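Local coordinates for protein congerin-1 (Conger myriaster, PDB 1C1L) that binds beta-galactosides as a homodimeric galectin of the conger eel, though its physiological function is not yet known, at residues F12-N26 against L82-I96. Sequence-based numbering, arbitrary orientation.
Sequences FTVGKFLTVGGFINN and LSAGQYFEITLSYDI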
loop_
_atom_site.group_PDB
_atom_site.type_symbol
_atom_site.label_atom_id
_atom_site.label_comp_id
_atom_site.label_asym_id
_atom_site.label_seq_id
_atom_site.Cartn_x
_atom_site.Cartn_y
_atom_site.Cartn_z
ATOM N N PHE A 12 8.910 4.513 -3.838
ATOM C CA PHE A 12 9.644 3.364 -4.319
ATOM C C PHE A 12 10.762 3.896 -5.202
ATOM O O PHE A 12 10.602 4.111 -6.406
ATOM C CB PHE A 12 8.672 2.442 -5.086
ATOM C CG PHE A 12 9.306 1.137 -5.551
ATOM C CD1 PHE A 12 10.338 0.553 -4.818
ATOM C CD2 PHE A 12 8.861 0.529 -6.726
ATOM C CE1 PHE A 12 10.933 -0.630 -5.247
ATOM C CE2 PHE A 12 9.457 -0.659 -7.153
ATOM C CZ PHE A 12 10.491 -1.239 -6.417
ATOM N N THR A 13 11.878 4.200 -4.550
ATOM C CA THR A 13 13.052 4.735 -5.229
ATOM C C THR A 13 14.122 3.661 -5.272
ATOM O O THR A 13 13.955 2.594 -4.658
ATOM C CB THR A 13 13.597 5.975 -4.472
ATOM O OG1 THR A 13 13.836 5.584 -3.118
ATOM C CG2 THR A 13 12.619 7.142 -4.519
ATOM N N VAL A 14 15.243 3.920 -5.954
ATOM C CA VAL A 14 16.358 2.994 -5.966
ATOM C C VAL A 14 16.785 2.655 -4.537
ATOM O O VAL A 14 16.908 3.528 -3.673
ATOM C CB VAL A 14 17.516 3.647 -6.759
ATOM C CG1 VAL A 14 18.828 2.912 -6.496
ATOM C CG2 VAL A 14 17.183 3.611 -8.246
ATOM N N GLY A 15 16.935 1.356 -4.292
ATOM C CA GLY A 15 17.390 0.848 -3.011
ATOM C C GLY A 15 16.266 0.440 -2.066
ATOM O O GLY A 15 16.551 -0.188 -1.053
ATOM N N LYS A 16 15.000 0.768 -2.325
ATOM C CA LYS A 16 13.882 0.376 -1.475
ATOM C C LYS A 16 13.397 -0.994 -1.926
ATOM O O LYS A 16 13.605 -1.371 -3.091
ATOM C CB LYS A 16 12.734 1.377 -1.601
ATOM C CG LYS A 16 13.078 2.818 -1.291
ATOM C CD LYS A 16 13.420 2.972 0.175
ATOM C CE LYS A 16 13.787 4.399 0.465
ATOM N NZ LYS A 16 14.118 4.579 1.866
ATOM N N PHE A 17 12.726 -1.739 -1.069
ATOM C CA PHE A 17 12.211 -3.060 -1.371
ATOM C C PHE A 17 10.712 -2.972 -1.261
ATOM O O PHE A 17 10.165 -2.705 -0.193
ATOM C CB PHE A 17 12.732 -4.092 -0.375
ATOM C CG PHE A 17 14.219 -4.294 -0.590
ATOM C CD1 PHE A 17 15.129 -3.384 -0.049
ATOM C CD2 PHE A 17 14.677 -5.350 -1.377
ATOM C CE1 PHE A 17 16.492 -3.523 -0.305
ATOM C CE2 PHE A 17 16.039 -5.485 -1.626
ATOM C CZ PHE A 17 16.944 -4.571 -1.093
ATOM N N LEU A 18 10.030 -3.171 -2.374
ATOM C CA LEU A 18 8.585 -3.178 -2.429
ATOM C C LEU A 18 8.096 -4.623 -2.438
ATOM O O LEU A 18 8.479 -5.396 -3.322
ATOM C CB LEU A 18 8.111 -2.467 -3.691
ATOM C CG LEU A 18 6.619 -2.454 -3.978
ATOM C CD1 LEU A 18 5.938 -1.548 -2.970
ATOM C CD2 LEU A 18 6.351 -1.948 -5.381
ATOM N N THR A 19 7.318 -5.073 -1.469
ATOM C CA THR A 19 6.766 -6.418 -1.482
ATOM C C THR A 19 5.289 -6.308 -1.798
ATOM O O THR A 19 4.603 -5.464 -1.218
ATOM C CB THR A 19 6.954 -7.097 -0.116
ATOM O OG1 THR A 19 8.360 -7.207 0.057
ATOM C CG2 THR A 19 6.325 -8.482 0.003
ATOM N N VAL A 20 4.802 -7.115 -2.735
ATOM C CA VAL A 20 3.387 -7.201 -3.003
ATOM C C VAL A 20 2.973 -8.600 -2.552
ATOM O O VAL A 20 3.719 -9.580 -2.728
ATOM C CB VAL A 20 3.091 -6.991 -4.517
ATOM C CG1 VAL A 20 3.373 -5.536 -4.863
ATOM C CG2 VAL A 20 3.951 -7.887 -5.398
ATOM N N GLY A 21 1.822 -8.708 -1.912
ATOM C CA GLY A 21 1.299 -9.981 -1.463
ATOM C C GLY A 21 -0.162 -10.070 -1.847
ATOM O O GLY A 21 -0.841 -9.046 -2.029
ATOM N N GLY A 22 -0.672 -11.277 -1.970
ATOM C CA GLY A 22 -2.060 -11.453 -2.305
ATOM C C GLY A 22 -2.378 -12.914 -2.528
ATOM O O GLY A 22 -1.598 -13.786 -2.151
ATOM N N PHE A 23 -3.509 -13.175 -3.156
ATOM C CA PHE A 23 -3.956 -14.540 -3.394
ATOM C C PHE A 23 -4.220 -14.737 -4.867
ATOM O O PHE A 23 -4.850 -13.891 -5.487
ATOM C CB PHE A 23 -5.251 -14.829 -2.627
ATOM C CG PHE A 23 -5.002 -14.914 -1.134
ATOM C CD1 PHE A 23 -4.646 -16.130 -0.559
ATOM C CD2 PHE A 23 -5.094 -13.760 -0.355
ATOM C CE1 PHE A 23 -4.381 -16.188 0.809
ATOM C CE2 PHE A 23 -4.823 -13.828 1.009
ATOM C CZ PHE A 23 -4.464 -15.038 1.592
ATOM N N ILE A 24 -3.712 -15.816 -5.442
ATOM C CA ILE A 24 -3.975 -16.126 -6.835
ATOM C C ILE A 24 -5.359 -16.766 -6.878
ATOM O O ILE A 24 -5.709 -17.547 -5.986
ATOM C CB ILE A 24 -2.886 -17.093 -7.354
ATOM C CG1 ILE A 24 -1.519 -16.430 -7.256
ATOM C CG2 ILE A 24 -3.147 -17.456 -8.803
ATOM C CD1 ILE A 24 -0.365 -17.443 -7.171
ATOM N N ASN A 25 -6.167 -16.465 -7.875
ATOM C CA ASN A 25 -7.479 -17.079 -8.014
ATOM C C ASN A 25 -7.355 -18.572 -8.235
ATOM O O ASN A 25 -6.305 -19.111 -8.618
ATOM C CB ASN A 25 -8.259 -16.574 -9.211
ATOM C CG ASN A 25 -8.634 -15.110 -9.178
ATOM O OD1 ASN A 25 -8.422 -14.400 -8.204
ATOM N ND2 ASN A 25 -9.181 -14.558 -10.243
ATOM N N ASN A 26 -8.429 -19.278 -7.957
ATOM C CA ASN A 26 -8.508 -20.673 -8.377
ATOM C C ASN A 26 -8.753 -20.643 -9.875
ATOM O O ASN A 26 -9.213 -19.632 -10.417
ATOM C CB ASN A 26 -9.654 -21.383 -7.703
ATOM C CG ASN A 26 -9.495 -21.378 -6.192
ATOM O OD1 ASN A 26 -10.438 -21.079 -5.473
ATOM N ND2 ASN A 26 -8.332 -21.652 -5.643
ATOM N N LEU A 82 4.682 -20.607 -8.389
ATOM C CA LEU A 82 3.409 -20.251 -7.775
ATOM C C LEU A 82 2.344 -21.274 -8.156
ATOM O O LEU A 82 2.470 -21.992 -9.154
ATOM C CB LEU A 82 2.985 -18.834 -8.208
ATOM C CG LEU A 82 3.943 -17.662 -7.932
ATOM C CD1 LEU A 82 3.237 -16.348 -8.248
ATOM C CD2 LEU A 82 4.366 -17.642 -6.467
ATOM N N SER A 83 1.267 -21.294 -7.384
ATOM C CA SER A 83 0.190 -22.237 -7.551
ATOM C C SER A 83 -1.132 -21.514 -7.433
ATOM O O SER A 83 -1.306 -20.547 -6.685
ATOM C CB SER A 83 0.271 -23.307 -6.469
ATOM O OG SER A 83 1.593 -23.802 -6.292
ATOM N N ALA A 84 -2.099 -22.013 -8.187
ATOM C CA ALA A 84 -3.463 -21.517 -8.184
ATOM C C ALA A 84 -4.007 -21.538 -6.765
ATOM O O ALA A 84 -3.699 -22.479 -6.025
ATOM C CB ALA A 84 -4.347 -22.411 -9.006
ATOM N N GLY A 85 -4.791 -20.520 -6.400
ATOM C CA GLY A 85 -5.427 -20.443 -5.098
ATOM C C GLY A 85 -4.508 -20.114 -3.925
ATOM O O GLY A 85 -4.978 -20.032 -2.785
ATOM N N GLN A 86 -3.209 -19.913 -4.142
ATOM C CA GLN A 86 -2.280 -19.701 -3.045
ATOM C C GLN A 86 -2.017 -18.229 -2.769
ATOM O O GLN A 86 -2.163 -17.357 -3.605
ATOM C CB GLN A 86 -0.906 -20.393 -3.330
ATOM C CG GLN A 86 0.104 -19.608 -4.209
ATOM C CD GLN A 86 1.590 -19.967 -4.203
ATOM O OE1 GLN A 86 2.009 -20.964 -4.772
ATOM N NE2 GLN A 86 2.515 -19.213 -3.633
ATOM N N TYR A 87 -1.492 -18.027 -1.551
ATOM C CA TYR A 87 -0.999 -16.727 -1.151
ATOM C C TYR A 87 0.369 -16.566 -1.830
ATOM O O TYR A 87 1.123 -17.539 -1.906
ATOM C CB TYR A 87 -0.801 -16.703 0.381
ATOM C CG TYR A 87 -0.174 -15.395 0.843
ATOM C CD1 TYR A 87 -0.946 -14.240 0.848
ATOM C CD2 TYR A 87 1.176 -15.352 1.204
ATOM C CE1 TYR A 87 -0.374 -13.028 1.208
ATOM C CE2 TYR A 87 1.751 -14.137 1.567
ATOM C CZ TYR A 87 0.964 -12.987 1.563
ATOM O OH TYR A 87 1.495 -11.771 1.929
ATOM N N PHE A 88 0.760 -15.395 -2.337
ATOM C CA PHE A 88 2.076 -15.185 -2.915
ATOM C C PHE A 88 2.622 -13.873 -2.363
ATOM O O PHE A 88 1.864 -13.005 -1.914
ATOM C CB PHE A 88 2.015 -15.078 -4.467
ATOM C CG PHE A 88 1.311 -13.826 -4.978
ATOM C CD1 PHE A 88 -0.080 -13.819 -5.100
ATOM C CD2 PHE A 88 2.047 -12.661 -5.256
ATOM C CE1 PHE A 88 -0.734 -12.650 -5.485
ATOM C CE2 PHE A 88 1.387 -11.499 -5.637
ATOM C CZ PHE A 88 -0.005 -11.490 -5.748
ATOM N N GLU A 89 3.941 -13.734 -2.423
ATOM C CA GLU A 89 4.626 -12.478 -2.157
ATOM C C GLU A 89 5.758 -12.379 -3.157
ATOM O O GLU A 89 6.465 -13.376 -3.416
ATOM C CB GLU A 89 5.301 -12.386 -0.810
ATOM C CG GLU A 89 4.323 -12.013 0.270
ATOM C CD GLU A 89 4.866 -11.965 1.690
ATOM O OE1 GLU A 89 6.075 -12.053 1.900
ATOM O OE2 GLU A 89 4.065 -11.833 2.606
ATOM N N ILE A 90 5.908 -11.207 -3.741
ATOM C CA ILE A 90 6.999 -10.927 -4.648
ATOM C C ILE A 90 7.611 -9.606 -4.189
ATOM O O ILE A 90 6.896 -8.620 -3.978
ATOM C CB ILE A 90 6.460 -10.826 -6.101
ATOM C CG1 ILE A 90 5.842 -12.143 -6.558
ATOM C CG2 ILE A 90 7.628 -10.440 -7.003
ATOM C CD1 ILE A 90 4.995 -11.946 -7.829
ATOM N N THR A 91 8.923 -9.569 -4.011
ATOM C CA THR A 91 9.634 -8.356 -3.644
ATOM C C THR A 91 10.439 -7.856 -4.832
ATOM O O THR A 91 11.193 -8.593 -5.481
ATOM C CB THR A 91 10.597 -8.606 -2.480
ATOM O OG1 THR A 91 9.800 -9.091 -1.414
ATOM C CG2 THR A 91 11.388 -7.353 -2.073
ATOM N N LEU A 92 10.317 -6.563 -5.070
ATOM C CA LEU A 92 10.987 -5.896 -6.157
ATOM C C LEU A 92 11.893 -4.809 -5.602
ATOM O O LEU A 92 11.536 -4.093 -4.661
ATOM C CB LEU A 92 9.999 -5.214 -7.084
ATOM C CG LEU A 92 8.762 -5.898 -7.643
ATOM C CD1 LEU A 92 7.939 -4.916 -8.456
ATOM C CD2 LEU A 92 9.193 -7.021 -8.561
ATOM N N SER A 93 13.068 -4.697 -6.180
ATOM C CA SER A 93 13.953 -3.590 -5.928
ATOM C C SER A 93 14.625 -3.310 -7.266
ATOM O O SER A 93 14.491 -4.089 -8.225
ATOM C CB SER A 93 14.980 -3.957 -4.848
ATOM O OG SER A 93 15.761 -5.118 -5.111
ATOM N N TYR A 94 15.323 -2.198 -7.401
ATOM C CA TYR A 94 15.971 -1.875 -8.648
ATOM C C TYR A 94 17.074 -0.861 -8.449
ATOM O O TYR A 94 17.153 -0.184 -7.415
ATOM C CB TYR A 94 14.940 -1.321 -9.639
ATOM C CG TYR A 94 14.261 -0.012 -9.264
ATOM C CD1 TYR A 94 13.230 0.032 -8.317
ATOM C CD2 TYR A 94 14.666 1.141 -9.923
ATOM C CE1 TYR A 94 12.601 1.249 -8.044
ATOM C CE2 TYR A 94 14.043 2.354 -9.656
ATOM C CZ TYR A 94 13.015 2.394 -8.722
ATOM O OH TYR A 94 12.374 3.593 -8.533
ATOM N N ASP A 95 17.982 -0.808 -9.398
ATOM C CA ASP A 95 18.926 0.284 -9.444
ATOM C C ASP A 95 18.774 0.878 -10.846
ATOM O O ASP A 95 17.893 0.438 -11.591
ATOM C CB ASP A 95 20.337 -0.246 -9.156
ATOM C CG ASP A 95 20.854 -1.403 -9.991
ATOM O OD1 ASP A 95 20.595 -1.486 -11.188
ATOM O OD2 ASP A 95 21.555 -2.219 -9.420
ATOM N N ILE A 96 19.670 1.757 -11.309
ATOM C CA ILE A 96 19.524 2.417 -12.603
ATOM C C ILE A 96 19.655 1.426 -13.770
ATOM O O ILE A 96 19.149 1.687 -14.859
ATOM C CB ILE A 96 20.596 3.591 -12.664
ATOM C CG1 ILE A 96 20.397 4.501 -13.876
ATOM C CG2 ILE A 96 21.989 3.010 -12.777
ATOM C CD1 ILE A 96 19.271 5.528 -13.729
HETATM O O HOH W 1 14.653 -0.260 -5.378
#
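Y94 drives the edge of its ring into the face of F12, the planes at 81° and Y94 CE1 over the middle of the F12 ring. With its CG between the backbone N and the carbonyl carbon (chi1 64°), the tyrosine brings its ring against F12 and also V14 of the T13-K16 turn, and its OH donates to F12 O at 2.8 Å; a tyrosine suits this buried spot because it fills space and also satisfies a carbonyl. A water between the turn and the strand accepts from Y94 N.

From here the strands 18-24 and 87-94 run antiparallel, paired by backbone bonds such as V20 N to I90 O, 2.9 Å, nearly straight there but more bent at G22. On the tightly packed apolar side, I90 and L92 pack on L46 and L44 of strand 41-52, and F88 on F31 of strand 30-35; V20 CG2 lies 3.9 Å from I90 CB. G22 has no side chain, so the F88 ring can lie against its backbone, F88 CE1 3.4 Å from G22 C. I24 CG1 then reaches F88 CD1 at 3.7 Å.

The other face is more polar and looser. T19 OG1 and T91 OG1 share a hydrogen bond of 2.8 Å, while at G21 the bare backbone accommodates Y87, whose OH donates to the anti lone pair of E89 OE2. The Y87 edge meets the face of solvent-exposed F23, and S93 CB sits over the exposed F17 ring.

These strands are neighbours in the five-stranded sheet that stacks on the sugar-carrying sheet in the galectin jelly-roll beta-sandwich.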